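Side-chain contacts in pirin family protein (Acinetobacter baumannii, PDB 6D0P), which probably acts as a metal-dependent quercetin 2,3-dioxygenase of the pirin family, with a cupin fold that holds a manganese ion in this crystal: residues N14-V19 and P24-F29; Y50-T55 and E110-E115; V80-S85 and G141-I146. All coordinates share one frame; numbering follows the deposited sequence. Where two conformers were deposited one is given.

Contact 1: residues N14-V19 and P24-F29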
loop_
_atom_site.group_PDB
_atom_site.type_symbol
_atom_site.label_atom_id
_atom_site.label_comp_id
_atom_site.label_asym_id
_atom_site.label_seq_id
_atom_site.Cartn_x
_atom_site.Cartn_y
_atom_site.Cartn_z
ATOM N N ASN A 14 4.984 -7.057 15.300
ATOM C CA ASN A 14 4.402 -8.399 15.451
ATOM C C ASN A 14 3.107 -8.317 16.260
ATOM O O ASN A 14 2.654 -9.329 16.821
ATOM C CB ASN A 14 5.382 -9.360 16.130
ATOM C CG ASN A 14 4.954 -10.806 16.016
ATOM O OD1 ASN A 14 4.459 -11.213 14.969
ATOM N ND2 ASN A 14 5.118 -11.581 17.086
ATOM N N HIS A 15 2.529 -7.122 16.338
ATOM C CA HIS A 15 1.328 -6.904 17.127
ATOM C C HIS A 15 0.169 -6.588 16.180
ATOM O O HIS A 15 0.157 -5.540 15.585
ATOM C CB HIS A 15 1.554 -5.737 18.097
ATOM C CG HIS A 15 0.615 -5.709 19.256
ATOM N ND1 HIS A 15 0.860 -4.935 20.382
ATOM C CD2 HIS A 15 -0.533 -6.386 19.496
ATOM C CE1 HIS A 15 -0.121 -5.116 21.251
ATOM N NE2 HIS A 15 -0.989 -5.996 20.729
HETATM N N MSE A 16 -0.790 -7.502 16.059
HETATM C CA MSE A 16 -1.930 -7.331 15.129
HETATM C C MSE A 16 -3.083 -6.571 15.725
HETATM O O MSE A 16 -3.343 -6.649 16.928
HETATM C CB MSE A 16 -2.424 -8.732 14.732
HETATM C CG MSE A 16 -3.480 -8.759 13.616
HETATM SE SE MSE A 16 -5.276 -8.904 14.425
HETATM C CE MSE A 16 -5.299 -10.871 14.565
ATOM N N HIS A 17 -3.784 -5.818 14.887
ATOM C CA HIS A 17 -5.016 -5.138 15.305
ATOM C C HIS A 17 -6.044 -5.373 14.194
ATOM O O HIS A 17 -5.675 -5.637 13.034
ATOM C CB HIS A 17 -4.814 -3.648 15.628
ATOM C CG HIS A 17 -4.667 -2.776 14.435
ATOM N ND1 HIS A 17 -3.446 -2.535 13.833
ATOM C CD2 HIS A 17 -5.579 -2.055 13.747
ATOM C CE1 HIS A 17 -3.629 -1.749 12.794
ATOM N NE2 HIS A 17 -4.928 -1.428 12.731
ATOM N N TRP A 18 -7.312 -5.241 14.552
ATOM C CA TRP A 18 -8.398 -5.463 13.632
ATOM C C TRP A 18 -8.925 -4.149 13.063
ATOM O O TRP A 18 -9.137 -3.180 13.817
ATOM C CB TRP A 18 -9.535 -6.215 14.335
ATOM C CG TRP A 18 -9.264 -7.667 14.559
ATOM C CD1 TRP A 18 -8.671 -8.252 15.641
ATOM C CD2 TRP A 18 -9.564 -8.729 13.641
ATOM N NE1 TRP A 18 -8.606 -9.610 15.468
ATOM C CE2 TRP A 18 -9.132 -9.930 14.245
ATOM C CE3 TRP A 18 -10.156 -8.786 12.376
ATOM C CZ2 TRP A 18 -9.273 -11.176 13.618
ATOM C CZ3 TRP A 18 -10.308 -10.022 11.771
ATOM C CH2 TRP A 18 -9.875 -11.191 12.386
ATOM N N VAL A 19 -9.090 -4.154 11.742
ATOM C CA VAL A 19 -9.829 -3.131 11.037
ATOM C C VAL A 19 -11.156 -3.811 10.674
ATOM O O VAL A 19 -11.193 -4.749 9.858
ATOM C CB VAL A 19 -9.049 -2.593 9.821
ATOM C CG1 VAL A 19 -9.892 -1.636 8.993
ATOM C CG2 VAL A 19 -7.756 -1.922 10.257
ATOM N N PRO A 24 -7.428 -8.432 9.735
ATOM C CA PRO A 24 -6.484 -8.607 10.831
ATOM C C PRO A 24 -5.120 -8.165 10.309
ATOM O O PRO A 24 -4.496 -8.918 9.571
ATOM C CB PRO A 24 -6.549 -10.096 11.152
ATOM C CG PRO A 24 -6.879 -10.751 9.844
ATOM C CD PRO A 24 -7.649 -9.713 9.035
ATOM N N VAL A 25 -4.697 -6.960 10.679
ATOM C CA VAL A 25 -3.521 -6.362 10.064
ATOM C C VAL A 25 -2.412 -6.053 11.079
ATOM O O VAL A 25 -2.635 -5.845 12.268
ATOM C CB VAL A 25 -3.910 -5.067 9.327
ATOM C CG1 VAL A 25 -4.854 -5.334 8.163
ATOM C CG2 VAL A 25 -4.516 -4.041 10.275
ATOM N N TYR A 26 -1.208 -5.957 10.523
ATOM C CA TYR A 26 -0.017 -5.496 11.204
ATOM C C TYR A 26 0.332 -4.171 10.531
ATOM O O TYR A 26 0.582 -4.147 9.300
ATOM C CB TYR A 26 1.143 -6.482 11.040
ATOM C CG TYR A 26 0.872 -7.844 11.619
ATOM C CD1 TYR A 26 0.161 -8.804 10.910
ATOM C CD2 TYR A 26 1.242 -8.139 12.918
ATOM C CE1 TYR A 26 -0.126 -10.048 11.461
ATOM C CE2 TYR A 26 0.951 -9.366 13.488
ATOM C CZ TYR A 26 0.297 -10.333 12.753
ATOM O OH TYR A 26 0.030 -11.533 13.341
ATOM N N ASN A 27 0.239 -3.092 11.277
ATOM C CA ASN A 27 0.603 -1.796 10.756
ATOM C C ASN A 27 2.122 -1.775 10.645
ATOM O O ASN A 27 2.784 -1.889 11.669
ATOM C CB ASN A 27 0.153 -0.644 11.653
ATOM C CG ASN A 27 0.616 0.679 11.090
ATOM O OD1 ASN A 27 1.528 1.298 11.627
ATOM N ND2 ASN A 27 0.083 1.047 9.943
ATOM N N LEU A 28 2.651 -1.653 9.448
ATOM C CA LEU A 28 4.122 -1.680 9.278
ATOM C C LEU A 28 4.699 -0.262 9.305
ATOM O O LEU A 28 5.866 -0.087 9.667
ATOM C CB LEU A 28 4.470 -2.438 8.006
ATOM C CG LEU A 28 3.940 -3.866 7.966
ATOM C CD1 LEU A 28 4.527 -4.614 6.786
ATOM C CD2 LEU A 28 4.238 -4.590 9.273
ATOM N N PHE A 29 3.914 0.730 8.919
ATOM C CA PHE A 29 4.349 2.110 9.108
ATOM C C PHE A 29 3.124 3.024 9.057
ATOM O O PHE A 29 2.066 2.708 8.453
ATOM C CB PHE A 29 5.458 2.538 8.128
ATOM C CG PHE A 29 5.127 2.585 6.657
ATOM C CD1 PHE A 29 4.318 3.584 6.131
ATOM C CD2 PHE A 29 5.690 1.671 5.774
ATOM C CE1 PHE A 29 4.043 3.615 4.768
ATOM C CE2 PHE A 29 5.447 1.728 4.420
ATOM C CZ PHE A 29 4.619 2.709 3.916
HETATM O O HOH W 1 2.274 -12.546 14.667
HETATM O O HOH W 2 -0.823 -3.412 14.038
#

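Contact 2: residues Y50-T55 and E110-E115. With MN (manganese (II) ion), chain G.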
loop_
_atom_site.group_PDB
_atom_site.type_symbol
_atom_site.label_atom_id
_atom_site.label_comp_id
_atom_site.label_asym_id
_atom_site.label_seq_id
_atom_site.Cartn_x
_atom_site.Cartn_y
_atom_site.Cartn_z
ATOM N N TYR A 50 -4.532 -15.238 7.059
ATOM C CA TYR A 50 -5.443 -15.501 8.167
ATOM C C TYR A 50 -6.625 -16.315 7.642
ATOM O O TYR A 50 -7.236 -15.971 6.631
ATOM C CB TYR A 50 -5.912 -14.176 8.785
ATOM C CG TYR A 50 -6.739 -14.322 10.032
ATOM C CD1 TYR A 50 -8.090 -14.624 9.973
ATOM C CD2 TYR A 50 -6.169 -14.144 11.285
ATOM C CE1 TYR A 50 -8.854 -14.749 11.126
ATOM C CE2 TYR A 50 -6.924 -14.258 12.443
ATOM C CZ TYR A 50 -8.266 -14.557 12.360
ATOM O OH TYR A 50 -9.000 -14.650 13.501
ATOM N N ASN A 51 -6.959 -17.384 8.344
ATOM C CA ASN A 51 -8.007 -18.272 7.885
ATOM C C ASN A 51 -9.409 -17.775 8.276
ATOM O O ASN A 51 -9.709 -17.596 9.454
ATOM C CB ASN A 51 -7.846 -19.678 8.461
ATOM C CG ASN A 51 -8.884 -20.609 7.875
ATOM O OD1 ASN A 51 -8.988 -20.711 6.664
ATOM N ND2 ASN A 51 -9.681 -21.246 8.720
ATOM N N PHE A 52 -10.267 -17.620 7.276
ATOM C CA PHE A 52 -11.663 -17.324 7.517
ATOM C C PHE A 52 -12.499 -18.501 7.017
ATOM O O PHE A 52 -12.459 -18.818 5.839
ATOM C CB PHE A 52 -12.113 -16.060 6.794
ATOM C CG PHE A 52 -11.583 -14.799 7.408
ATOM C CD1 PHE A 52 -12.212 -14.245 8.513
ATOM C CD2 PHE A 52 -10.447 -14.185 6.906
ATOM C CE1 PHE A 52 -11.717 -13.094 9.101
ATOM C CE2 PHE A 52 -9.956 -13.028 7.499
ATOM C CZ PHE A 52 -10.601 -12.486 8.588
ATOM N N SER A 53 -13.226 -19.155 7.914
ATOM C CA SER A 53 -14.090 -20.222 7.499
ATOM C C SER A 53 -15.313 -19.605 6.796
ATOM O O SER A 53 -15.561 -18.369 6.900
ATOM C CB SER A 53 -14.491 -21.070 8.677
ATOM O OG SER A 53 -15.204 -20.288 9.618
ATOM N N PRO A 54 -16.065 -20.429 6.059
ATOM C CA PRO A 54 -17.246 -19.980 5.305
ATOM C C PRO A 54 -18.270 -19.217 6.160
ATOM O O PRO A 54 -18.527 -19.580 7.319
ATOM C CB PRO A 54 -17.866 -21.289 4.793
ATOM C CG PRO A 54 -16.676 -22.193 4.618
ATOM C CD PRO A 54 -15.806 -21.859 5.805
ATOM N N THR A 55 -18.861 -18.172 5.590
ATOM C CA THR A 55 -19.816 -17.363 6.337
ATOM C C THR A 55 -20.886 -16.789 5.399
ATOM O O THR A 55 -20.673 -16.619 4.213
ATOM C CB THR A 55 -19.122 -16.202 7.069
ATOM O OG1 THR A 55 -20.093 -15.462 7.808
ATOM C CG2 THR A 55 -18.409 -15.235 6.153
ATOM N N GLU A 110 -15.608 -1.775 2.642
ATOM C CA GLU A 110 -14.661 -2.767 2.122
ATOM C C GLU A 110 -14.910 -4.070 2.888
ATOM O O GLU A 110 -14.812 -4.114 4.110
ATOM C CB GLU A 110 -13.202 -2.301 2.292
ATOM C CG GLU A 110 -12.863 -1.008 1.560
ATOM C CD GLU A 110 -11.553 -0.308 1.939
ATOM O OE1 GLU A 110 -11.539 0.509 2.921
ATOM O OE2 GLU A 110 -10.557 -0.536 1.222
ATOM N N PHE A 111 -15.091 -5.153 2.162
ATOM C CA PHE A 111 -15.392 -6.403 2.832
ATOM C C PHE A 111 -15.007 -7.569 1.930
ATOM O O PHE A 111 -14.789 -7.395 0.714
ATOM C CB PHE A 111 -16.878 -6.432 3.162
ATOM C CG PHE A 111 -17.738 -6.078 1.980
ATOM C CD1 PHE A 111 -18.079 -4.762 1.718
ATOM C CD2 PHE A 111 -18.184 -7.057 1.114
ATOM C CE1 PHE A 111 -18.852 -4.443 0.615
ATOM C CE2 PHE A 111 -18.978 -6.737 0.026
ATOM C CZ PHE A 111 -19.306 -5.429 -0.223
ATOM N N HIS A 112 -14.985 -8.752 2.519
ATOM C CA HIS A 112 -14.597 -9.912 1.759
ATOM C C HIS A 112 -15.611 -10.100 0.620
ATOM O O HIS A 112 -16.821 -9.892 0.811
ATOM C CB HIS A 112 -14.549 -11.171 2.626
ATOM C CG HIS A 112 -13.572 -11.130 3.758
ATOM N ND1 HIS A 112 -13.593 -12.079 4.764
ATOM C CD2 HIS A 112 -12.602 -10.248 4.084
ATOM C CE1 HIS A 112 -12.667 -11.784 5.660
ATOM N NE2 HIS A 112 -12.038 -10.665 5.260
ATOM N N SER A 113 -15.156 -10.474 -0.552
ATOM C CA SER A 113 -16.077 -10.693 -1.656
ATOM C C SER A 113 -17.065 -11.808 -1.300
ATOM O O SER A 113 -16.741 -12.692 -0.516
ATOM C CB SER A 113 -15.343 -11.054 -2.898
ATOM O OG SER A 113 -14.986 -12.421 -2.895
ATOM N N PRO A 114 -18.253 -11.786 -1.898
ATOM C CA PRO A 114 -19.237 -12.855 -1.643
ATOM C C PRO A 114 -18.671 -14.247 -1.966
ATOM O O PRO A 114 -18.947 -15.198 -1.250
ATOM C CB PRO A 114 -20.402 -12.539 -2.588
ATOM C CG PRO A 114 -20.343 -11.040 -2.757
ATOM C CD PRO A 114 -18.885 -10.647 -2.587
ATOM N N GLU A 115 -17.887 -14.343 -3.042
ATOM C CA GLU A 115 -17.293 -15.607 -3.456
ATOM C C GLU A 115 -16.300 -16.101 -2.389
ATOM O O GLU A 115 -16.290 -17.283 -2.029
ATOM C CB GLU A 115 -16.614 -15.415 -4.813
ATOM C CG GLU A 115 -15.759 -16.594 -5.253
ATOM C CD GLU A 115 -16.516 -17.691 -5.984
ATOM O OE1 GLU A 115 -17.726 -17.511 -6.244
ATOM O OE2 GLU A 115 -15.890 -18.722 -6.301
HETATM MN MN MN G . -11.214 2.690 3.143
HETATM O O HOH W 3 -9.586 2.117 1.385
HETATM O O HOH W 4 -9.488 2.098 4.415
#

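Contact 3: residues V80-S85 and G141-I146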
loop_
_atom_site.group_PDB
_atom_site.type_symbol
_atom_site.label_atom_id
_atom_site.label_comp_id
_atom_site.label_asym_id
_atom_site.label_seq_id
_atom_site.Cartn_x
_atom_site.Cartn_y
_atom_site.Cartn_z
ATOM N N VAL A 80 -11.469 -8.900 -2.112
ATOM C CA VAL A 80 -12.109 -7.787 -1.424
ATOM C C VAL A 80 -13.094 -7.109 -2.376
ATOM O O VAL A 80 -12.745 -6.800 -3.520
ATOM C CB VAL A 80 -11.056 -6.789 -0.910
ATOM C CG1 VAL A 80 -11.667 -5.499 -0.369
ATOM C CG2 VAL A 80 -10.150 -7.420 0.131
ATOM N N THR A 81 -14.329 -6.910 -1.913
ATOM C CA THR A 81 -15.319 -6.149 -2.634
ATOM C C THR A 81 -15.468 -4.792 -1.919
ATOM O O THR A 81 -15.460 -4.727 -0.675
ATOM C CB THR A 81 -16.650 -6.893 -2.736
ATOM O OG1 THR A 81 -16.441 -8.041 -3.560
ATOM C CG2 THR A 81 -17.761 -6.051 -3.341
ATOM N N HIS A 82 -15.546 -3.718 -2.687
ATOM C CA HIS A 82 -15.699 -2.387 -2.122
ATOM C C HIS A 82 -16.859 -1.712 -2.854
ATOM O O HIS A 82 -17.136 -2.027 -3.997
ATOM C CB HIS A 82 -14.392 -1.590 -2.177
ATOM C CG HIS A 82 -13.799 -1.502 -3.542
ATOM N ND1 HIS A 82 -13.955 -0.395 -4.339
ATOM C CD2 HIS A 82 -13.106 -2.406 -4.272
ATOM C CE1 HIS A 82 -13.364 -0.612 -5.503
ATOM N NE2 HIS A 82 -12.826 -1.837 -5.484
ATOM N N LYS A 83 -17.537 -0.818 -2.154
ATOM C CA LYS A 83 -18.698 -0.136 -2.675
ATOM C C LYS A 83 -18.767 1.246 -2.024
ATOM O O LYS A 83 -18.638 1.329 -0.802
ATOM C CB LYS A 83 -19.986 -0.902 -2.341
ATOM C CG LYS A 83 -21.258 -0.203 -2.797
ATOM C CD LYS A 83 -22.500 -1.067 -2.875
ATOM C CE LYS A 83 -23.018 -1.523 -1.531
ATOM N NZ LYS A 83 -24.324 -2.212 -1.681
ATOM N N ASP A 84 -18.999 2.285 -2.825
ATOM C CA ASP A 84 -19.103 3.648 -2.275
ATOM C C ASP A 84 -20.567 4.106 -2.204
ATOM O O ASP A 84 -21.495 3.356 -2.523
ATOM C CB ASP A 84 -18.230 4.641 -3.031
ATOM C CG ASP A 84 -18.622 4.844 -4.479
ATOM O OD1 ASP A 84 -19.860 4.887 -4.795
ATOM O OD2 ASP A 84 -17.704 4.931 -5.268
ATOM N N SER A 85 -20.751 5.353 -1.801
ATOM C CA SER A 85 -22.093 5.929 -1.752
ATOM C C SER A 85 -22.534 6.348 -3.165
ATOM O O SER A 85 -23.718 6.340 -3.477
ATOM C CB SER A 85 -22.125 7.094 -0.798
ATOM O OG SER A 85 -21.319 8.144 -1.282
ATOM N N GLY A 141 -12.709 12.252 -6.505
ATOM C CA GLY A 141 -12.347 10.856 -6.249
ATOM C C GLY A 141 -12.520 10.004 -7.502
ATOM O O GLY A 141 -13.404 10.270 -8.317
ATOM N N LYS A 142 -11.670 8.998 -7.660
ATOM C CA LYS A 142 -11.723 8.139 -8.829
ATOM C C LYS A 142 -11.112 6.779 -8.492
ATOM O O LYS A 142 -10.378 6.625 -7.495
ATOM C CB LYS A 142 -10.952 8.767 -9.993
ATOM C CG LYS A 142 -9.455 8.930 -9.751
ATOM C CD LYS A 142 -8.677 9.551 -10.914
ATOM C CE LYS A 142 -7.179 9.512 -10.669
ATOM N NZ LYS A 142 -6.412 10.114 -11.785
ATOM N N TYR A 143 -11.418 5.804 -9.341
ATOM C CA TYR A 143 -10.901 4.456 -9.166
ATOM C C TYR A 143 -9.974 4.042 -10.302
ATOM O O TYR A 143 -10.139 4.448 -11.441
ATOM C CB TYR A 143 -12.039 3.431 -9.187
ATOM C CG TYR A 143 -12.966 3.541 -8.011
ATOM C CD1 TYR A 143 -12.626 3.012 -6.783
ATOM C CD2 TYR A 143 -14.189 4.171 -8.127
ATOM C CE1 TYR A 143 -13.485 3.087 -5.700
ATOM C CE2 TYR A 143 -15.052 4.274 -7.048
ATOM C CZ TYR A 143 -14.697 3.732 -5.825
ATOM O OH TYR A 143 -15.544 3.816 -4.757
ATOM N N GLN A 144 -9.018 3.191 -9.970
ATOM C CA GLN A 144 -8.222 2.507 -10.964
ATOM C C GLN A 144 -8.267 1.026 -10.587
ATOM O O GLN A 144 -7.549 0.587 -9.658
ATOM C CB GLN A 144 -6.769 2.975 -11.033
ATOM C CG GLN A 144 -6.567 4.378 -11.579
ATOM C CD GLN A 144 -5.102 4.751 -11.538
ATOM O OE1 GLN A 144 -4.302 4.222 -12.314
ATOM N NE2 GLN A 144 -4.751 5.678 -10.637
ATOM N N ALA A 145 -9.148 0.286 -11.256
ATOM C CA ALA A 145 -9.254 -1.151 -11.031
ATOM C C ALA A 145 -8.275 -1.836 -11.979
ATOM O O ALA A 145 -8.424 -1.762 -13.185
ATOM C CB ALA A 145 -10.672 -1.638 -11.248
ATOM N N ILE A 146 -7.260 -2.462 -11.434
ATOM C CA ILE A 146 -6.249 -3.070 -12.247
ATOM C C ILE A 146 -6.297 -4.589 -12.074
ATOM O O ILE A 146 -6.097 -5.090 -10.992
ATOM C CB ILE A 146 -4.877 -2.494 -11.887
ATOM C CG1 ILE A 146 -4.866 -0.965 -12.008
ATOM C CG2 ILE A 146 -3.813 -3.120 -12.757
ATOM C CD1 ILE A 146 -3.829 -0.320 -11.176
HETATM O O HOH W 5 -15.080 1.843 -2.991
#

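Contact 1: residues N14-V19 and P24-F29
His17 and Val25 form the hydrogen-bonded pair of a beta hairpin in the N-terminal cupin domain, whose first strand, 17-19, is the outermost of a sheet and whose second, 23-30, lies next to it. His17 N donates to Val25 O at 2.9 Å, and Val25 N returns the bond to His17 O over a matching distance. The imidazole of His17 shows how such a pair can be covered from one side. Its first torsion (chi1 76°) sets CG between the backbone N and the carbonyl carbon, and the ring is thereby carried back over the partner strand. From CB the chain leaves on the face shared with Val25. His17 CD2 lies at the fringe of the contact, whereas His17 CE1 comes within 3.5 Å of Val25 CG2 and His17 NE2 within 3.6 Å, so the methyl sits over one ring face as a CH-pi contact. His17 CE1 also reaches Asn27 CB near the ring plane. His17 ND1 meets a water in the plane of the ring, and the same water donates to His15 O and accepts from Asn27 N, tying the loop before the hairpin to the long strand.

The other face of the hairpin carries the non-hydrogen-bonded pair Trp18 and Pro24. Pro24 CB stands almost on the normal of the six-membered indole ring, 3.7 Å from its centroid, and the edge-to-face partner Tyr50 continues the aromatic cluster. Val19, the residue after Trp18, brings its side chain to about 7 Å from the manganese ion, so this end of the hairpin approaches the metal site. At the far end, Met16 CB lies over one face of the Tyr26 ring, and a water bridges Tyr26 OH (2.8 Å) and Asn14 OD1 (2.6 Å), donating to the latter.

Contact 2: residues Y50-T55 and E110-E115
Phe52 and His112 meet where two strands end, their CA atoms 9.8 Å apart, so the contact is made by side chains across a gap too wide for backbone bonding. The rings form a T-shaped (edge-to-face) pair with centroids 4.5 Å apart and planes at 68°. His112 directs its CE1 corner at the middle of the phenyl face, 3.3 Å above the plane, and the opposite face of Phe52 receives Tyr50 CD1. In His112, chi1 of -61° turns CG away from the carbonyl carbon and toward the phenyl ring. Beside CE1, His112 NE2 is hydrogen-bonded to Gly22 O, which fixes the rotation of the imidazole. The CE1 carbon lies between the two ring nitrogens, so its C-H is probably somewhat positive and suits the phenyl face.

Two residues earlier on the same strand, Glu110 OE1 binds the manganese ion at 2.2 Å, together with His64, His66, His108 and two waters, while Glu110 OE2 is hydrogen-bonded to Gln127 NE2. The aromatic pair therefore lies beyond the metal-binding part of this cupin strand. Phe123 of strand 121-131 packs against both rings, Pro24 of strand 23-30 touches Phe52, and helix 114-119 starts just past His112, with Ser113 as its N-cap.

Contact 3: residues V80-S85 and G141-I146
The flat groups of Tyr143 and His82 each have a polar partner at the ring edge. Asp84 OD2 lies at the edge of the Tyr143 ring, in its plane, and a water occupies the same kind of position at the edge of the His82 ring. Between the two rings the meeting is oblique: planes 39° apart, centroids separated by 5.5 Å, the side chains running past each other in opposite directions. Tyr143 CE1 comes to the edge of the imidazole, 3.7 Å from His82 CE1, with His82 ND1 scarcely farther.

The phenol oxygen is the polar centre. Tyr143 OH donates to Asp84 OD2 in a very short hydrogen bond of 2.5 Å, and the carboxylate is turned only 26° from the ring plane. The water donates to Tyr143 OH at 2.7 Å and lies 2.8 Å from His82 ND1, so the hydroxyl is gripped from two directions and linked indirectly to the imidazole.

His82 and Asp84 alternate with Lys83 along strand 80-84, the usual beta pattern that puts residues two apart on one face; here that face looks toward Tyr143, while Lys83 points away. The tyrosine comes from the run leading into strand 145-146, which edges the other sheet of the N-terminal cupin domain beside strand 97-101, so its side chain spans from one sheet to the other. Gln98 and Met100 of that neighbouring strand touch it.

Strand 80-84 pairs with strand 106-112, which bears two of the metal ligands. The side chain of His82 lies about 4 Å from that of Glu110, and that of Asp84 about 4 Å from that of His108, positions consistent with a second shell around the metal. In Asp84, chi1 of 64° swings the carboxylate toward the phenol, leaving OD1 with a weak hydrogen bond from Gly88 N.

Overall arrangement
The three contacts show how surroundings set chemistry. Contact 1 is partly exposed, local in sequence, and relies on backbone hydrogen bonds, CH-pi contacts of rings and bridging waters. Contacts 2 and 3 are buried and join segments more than fifty residues apart through side chains alone: contact 2 by an aromatic pair without a hydrogen bond across it, contact 3 by a phenol bonded to a carboxylate and, through a water, to an imidazole. Contacts 1 and 2 touch where Trp18 and Pro24 meet Tyr50 and Phe52, in one sheet, where strand 23-30 lies beside 41-52. Contacts 2 and 3 share the pairing of strands 80-84 and 106-112, whereas contacts 1 and 3 stay about 10 Å apart at their nearest atoms.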